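Local coordinates for hypothetical protein ST1066 (Sulfolobus tokodaii, PDB 2PJZ) that probably binds and hydrolyses ATP as the nucleotide-binding subunit of an ABC transporter, putatively one for cobalt, at residues V94-Y97 with E98-G102; G206-V210 with S211-E215. All coordinates share one frame; numbering follows the deposited sequence.

Overall arrangement
The two contacts are local turns in one ABC-type ATPase chain, on opposite sides of its centre; their own centres are 36 Å apart and their nearest atoms about 26 Å, so they do not touch. Contact 1 closes helix 90-100, in what is probably the helical subdomain, which in ABC ATPases carries the signature sequence. Contact 2 comes later in the chain, where edge strand 203-209 of the six-stranded mixed sheet passes into helix 210-214. That sheet also holds strand 32-36, which leads into the probable P-loop, with strand 195-200 lying between 32-36 and 203-209. Neither contact includes P-loop residues: one finishes a helix, the other starts one.

Contact 1 of 2, residues V94-Y97 with E98-G102; sequences VYLY and EELKG
The C-terminal turns of helix 90-100, in the probable helical subdomain of an ABC ATPase, bring Tyr97 against Leu100 and Lys101, and Val94 and Tyr95 against Glu98. Methyl CD2 of Leu100 sits over one face of the Tyr97 ring, a CH-pi contact 4.1 Å from the centroid and shifted toward the rim at CZ. The two side chains run side by side in the same direction; CG of Leu100 is anti to the main-chain nitrogen (chi1 -170°), which carries the branch along the tyrosine. Lys101 lies alongside the same ring, its CG 3.5 Å from Tyr97 CD2. The polar ends go further: Tyr97 OH hydrogen-bonds to Ala83 O, and Lys101 NZ to Tyr76 O, Tyr73 O and Asn72 OD1, so this last turn is moored to the preceding part of the chain.

Glu98 extends beyond CG back along the helix, placing OE2 3.5 Å from Val94 CG1 and 3.6 Å from Tyr95 CD2. Its carboxylate is inclined 35° to the tyrosine ring. Arg105 serves both residues, forming a salt bridge with Glu98 OE2 and a cation-pi contact with Tyr95, and thereby ties in helix 105-114.

Most i to i+4 backbone bonds persist, Glu98 N to Val94 O among them. Leu96 O takes Leu100 N at 2.9 Å and, weakly, Glu99 N. The chain leaves helical angles at Lys101, and Gly102 follows with positive phi. The last i to i+4 bond here, Lys101 N to Tyr97 O, is 3.0 Å long, with its donor tilted 31° from the carbonyl plane.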
loop_
_atom_site.group_PDB
_atom_site.type_symbol
_atom_site.label_atom_id
_atom_site.label_comp_id
_atom_site.label_asym_id
_atom_site.label_seq_id
_atom_site.Cartn_x
_atom_site.Cartn_y
_atom_site.Cartn_z
ATOM N N VAL A 94 -2.780 -17.366 13.453
ATOM C CA VAL A 94 -1.353 -17.445 13.787
ATOM C C VAL A 94 -0.778 -18.826 13.485
ATOM O O VAL A 94 0.271 -18.927 12.835
ATOM C CB VAL A 94 -1.066 -17.017 15.236
ATOM C CG1 VAL A 94 0.382 -17.288 15.607
ATOM C CG2 VAL A 94 -1.395 -15.534 15.394
ATOM N N TYR A 95 -1.462 -19.890 13.932
ATOM C CA TYR A 95 -1.024 -21.256 13.598
ATOM C C TYR A 95 -0.911 -21.531 12.085
ATOM O O TYR A 95 0.097 -22.090 11.631
ATOM C CB TYR A 95 -1.934 -22.323 14.242
ATOM C CG TYR A 95 -1.677 -22.561 15.704
ATOM C CD1 TYR A 95 -2.674 -22.337 16.647
ATOM C CD2 TYR A 95 -0.437 -23.039 16.151
ATOM C CE1 TYR A 95 -2.449 -22.576 18.022
ATOM C CE2 TYR A 95 -0.197 -23.277 17.516
ATOM C CZ TYR A 95 -1.216 -23.047 18.432
ATOM O OH TYR A 95 -1.002 -23.279 19.767
ATOM N N LEU A 96 -1.929 -21.158 11.311
ATOM C CA LEU A 96 -1.824 -21.307 9.846
ATOM C C LEU A 96 -0.611 -20.567 9.275
ATOM O O LEU A 96 0.159 -21.127 8.492
ATOM C CB LEU A 96 -3.101 -20.831 9.140
ATOM C CG LEU A 96 -2.986 -20.784 7.603
ATOM C CD1 LEU A 96 -2.685 -22.169 6.949
ATOM C CD2 LEU A 96 -4.237 -20.129 6.973
ATOM N N TYR A 97 -0.429 -19.313 9.679
ATOM C CA TYR A 97 0.650 -18.490 9.111
ATOM C C TYR A 97 2.050 -18.911 9.545
ATOM O O TYR A 97 3.019 -18.699 8.809
ATOM C CB TYR A 97 0.356 -16.985 9.268
ATOM C CG TYR A 97 -0.489 -16.559 8.092
ATOM C CD1 TYR A 97 -1.844 -16.858 8.031
ATOM C CD2 TYR A 97 0.100 -15.955 6.981
ATOM C CE1 TYR A 97 -2.602 -16.544 6.896
ATOM C CE2 TYR A 97 -0.649 -15.622 5.855
ATOM C CZ TYR A 97 -1.987 -15.920 5.818
ATOM O OH TYR A 97 -2.713 -15.593 4.695
ATOM N N GLU A 98 2.151 -19.556 10.711
ATOM C CA GLU A 98 3.419 -20.171 11.133
ATOM C C GLU A 98 3.933 -21.154 10.081
ATOM O O GLU A 98 5.134 -21.218 9.825
ATOM C CB GLU A 98 3.265 -20.900 12.480
ATOM C CG GLU A 98 3.096 -19.979 13.698
ATOM C CD GLU A 98 2.902 -20.772 14.979
ATOM O OE1 GLU A 98 3.654 -21.757 15.156
ATOM O OE2 GLU A 98 2.012 -20.421 15.795
ATOM N N GLU A 99 3.025 -21.918 9.484
ATOM C CA GLU A 99 3.384 -22.865 8.417
ATOM C C GLU A 99 3.396 -22.251 7.015
ATOM O O GLU A 99 4.332 -22.476 6.243
ATOM C CB GLU A 99 2.420 -24.048 8.433
ATOM C CG GLU A 99 2.518 -24.855 9.716
ATOM C CD GLU A 99 3.945 -25.300 9.974
ATOM O OE1 GLU A 99 4.531 -25.972 9.082
ATOM O OE2 GLU A 99 4.481 -24.959 11.050
ATOM N N LEU A 100 2.361 -21.476 6.703
ATOM C CA LEU A 100 2.169 -20.923 5.357
ATOM C C LEU A 100 3.260 -19.939 4.976
ATOM O O LEU A 100 3.720 -19.938 3.833
ATOM C CB LEU A 100 0.782 -20.272 5.261
ATOM C CG LEU A 100 0.268 -19.828 3.875
ATOM C CD1 LEU A 100 0.078 -21.043 2.944
ATOM C CD2 LEU A 100 -1.027 -19.028 4.004
ATOM N N LYS A 101 3.678 -19.107 5.937
ATOM C CA LYS A 101 4.653 -18.054 5.679
ATOM C C LYS A 101 5.876 -18.126 6.577
ATOM O O LYS A 101 6.766 -17.256 6.507
ATOM C CB LYS A 101 3.982 -16.660 5.867
ATOM C CG LYS A 101 2.822 -16.354 4.887
ATOM C CD LYS A 101 3.232 -16.390 3.386
ATOM C CE LYS A 101 2.036 -16.017 2.509
ATOM N NZ LYS A 101 2.408 -15.964 1.024
ATOM N N GLY A 102 5.918 -19.118 7.461
ATOM C CA GLY A 102 7.013 -19.131 8.468
ATOM C C GLY A 102 6.881 -18.017 9.494
ATOM O O GLY A 102 7.876 -17.470 9.963
#

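Contact 2 of 2, residues G206-V210 with S211-E215; sequences GPISV and SELLE
Ser209 meets Glu212 at the N-terminus of helix 210-214, where the serine is the N-cap. Its OG accepts a weak but fairly straight capping bond from Glu212 N, 3.4 Å long, and its CB packs 3.5 Å from Glu212 CG. A chi1 of 168° turns OG away from the serine's N and toward the amides of the first turn. One residue outward on each side, Ile208 CD1 meets Leu213 CD1 at 4.1 Å, the side chains crossing at about a right angle; together they form a hydrophobic staple across the cap.

The first turn is fixed by Leu213 N to Ser209 O (2.8 Å) and Leu214 N to Val210 O (2.9 Å). Beside the latter bond, Leu214 CD1 lies 3.9 Å from Val210 CG1, and Leu214 also touches Lys192. An alanine in place of Leu214 would probably deprive Val210 CG1 of this apolar contact and open a gap beside Lys192.

Further out, the turn is held to two sheets. Ile208 pairs by backbone bonds with Ala196 of strand 195-200, Ile208 and Leu213 both pack on Ile239 of strand 235-241, and Glu212 OE2 forms a salt bridge with Lys241 NZ. Leu214 CG itself rests 3.4 Å from Val210 O, the same oxygen that accepts the Leu214 amide.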
loop_
_atom_site.group_PDB
_atom_site.type_symbol
_atom_site.label_atom_id
_atom_site.label_comp_id
_atom_site.label_asym_id
_atom_site.label_seq_id
_atom_site.Cartn_x
_atom_site.Cartn_y
_atom_site.Cartn_z
ATOM N N GLY A 206 5.459 8.680 -11.271
ATOM C CA GLY A 206 6.531 8.809 -10.293
ATOM C C GLY A 206 7.763 8.122 -10.850
ATOM O O GLY A 206 7.793 7.829 -12.036
ATOM N N PRO A 207 8.761 7.841 -10.005
ATOM C CA PRO A 207 8.762 8.009 -8.560
ATOM C C PRO A 207 9.095 9.455 -8.111
ATOM O O PRO A 207 9.604 10.234 -8.903
ATOM C CB PRO A 207 9.860 7.045 -8.109
ATOM C CG PRO A 207 10.840 7.082 -9.233
ATOM C CD PRO A 207 10.019 7.236 -10.488
ATOM N N ILE A 208 8.769 9.783 -6.873
ATOM C CA ILE A 208 9.255 11.029 -6.253
ATOM C C ILE A 208 9.661 10.732 -4.822
ATOM O O ILE A 208 9.031 9.915 -4.138
ATOM C CB ILE A 208 8.214 12.189 -6.355
ATOM C CG1 ILE A 208 8.777 13.490 -5.738
ATOM C CG2 ILE A 208 6.883 11.831 -5.678
ATOM C CD1 ILE A 208 7.850 14.692 -5.951
ATOM N N SER A 209 10.740 11.351 -4.357
ATOM C CA SER A 209 11.122 11.197 -2.960
ATOM C C SER A 209 10.010 11.755 -2.063
ATOM O O SER A 209 9.537 12.888 -2.300
ATOM C CB SER A 209 12.418 11.973 -2.701
ATOM O OG SER A 209 12.650 12.062 -1.310
ATOM N N VAL A 210 9.614 10.998 -1.042
ATOM C CA VAL A 210 8.632 11.512 -0.082
ATOM C C VAL A 210 9.229 12.723 0.678
ATOM O O VAL A 210 8.538 13.713 0.937
ATOM C CB VAL A 210 8.174 10.447 0.890
ATOM C CG1 VAL A 210 7.354 11.051 1.974
ATOM C CG2 VAL A 210 7.290 9.396 0.144
ATOM N N SER A 211 10.521 12.658 0.983
ATOM C CA SER A 211 11.196 13.793 1.647
ATOM C C SER A 211 10.976 15.060 0.841
ATOM O O SER A 211 10.617 16.103 1.403
ATOM C CB SER A 211 12.705 13.514 1.848
ATOM O OG SER A 211 13.352 14.657 2.414
ATOM N N GLU A 212 11.169 14.983 -0.470
ATOM C CA GLU A 212 11.034 16.129 -1.348
ATOM C C GLU A 212 9.562 16.528 -1.547
ATOM O O GLU A 212 9.214 17.720 -1.554
ATOM C CB GLU A 212 11.740 15.873 -2.668
ATOM C CG GLU A 212 13.179 15.341 -2.401
ATOM C CD GLU A 212 14.256 15.952 -3.253
ATOM O OE1 GLU A 212 15.103 15.187 -3.769
ATOM O OE2 GLU A 212 14.295 17.190 -3.383
ATOM N N LEU A 213 8.701 15.520 -1.693
ATOM C CA LEU A 213 7.254 15.767 -1.758
ATOM C C LEU A 213 6.751 16.584 -0.568
ATOM O O LEU A 213 6.032 17.554 -0.766
ATOM C CB LEU A 213 6.504 14.437 -1.821
ATOM C CG LEU A 213 5.003 14.427 -2.109
ATOM C CD1 LEU A 213 4.660 15.047 -3.441
ATOM C CD2 LEU A 213 4.537 12.963 -2.031
ATOM N N LEU A 214 7.141 16.194 0.644
ATOM C CA LEU A 214 6.622 16.784 1.884
ATOM C C LEU A 214 6.932 18.268 2.032
ATOM O O LEU A 214 6.256 18.972 2.806
ATOM C CB LEU A 214 7.153 16.042 3.103
ATOM C CG LEU A 214 6.540 14.700 3.495
ATOM C CD1 LEU A 214 7.439 14.003 4.450
ATOM C CD2 LEU A 214 5.161 14.881 4.111
ATOM N N GLU A 215 7.943 18.732 1.295
ATOM C CA GLU A 215 8.366 20.134 1.321
ATOM C C GLU A 215 8.137 20.794 -0.024
ATOM O O GLU A 215 8.651 21.882 -0.290
ATOM C CB GLU A 215 9.844 20.260 1.780
ATOM C CG GLU A 215 10.077 19.817 3.239
ATOM C CD GLU A 215 9.201 20.566 4.262
ATOM O OE1 GLU A 215 8.787 21.733 4.000
ATOM O OE2 GLU A 215 8.927 19.989 5.342
#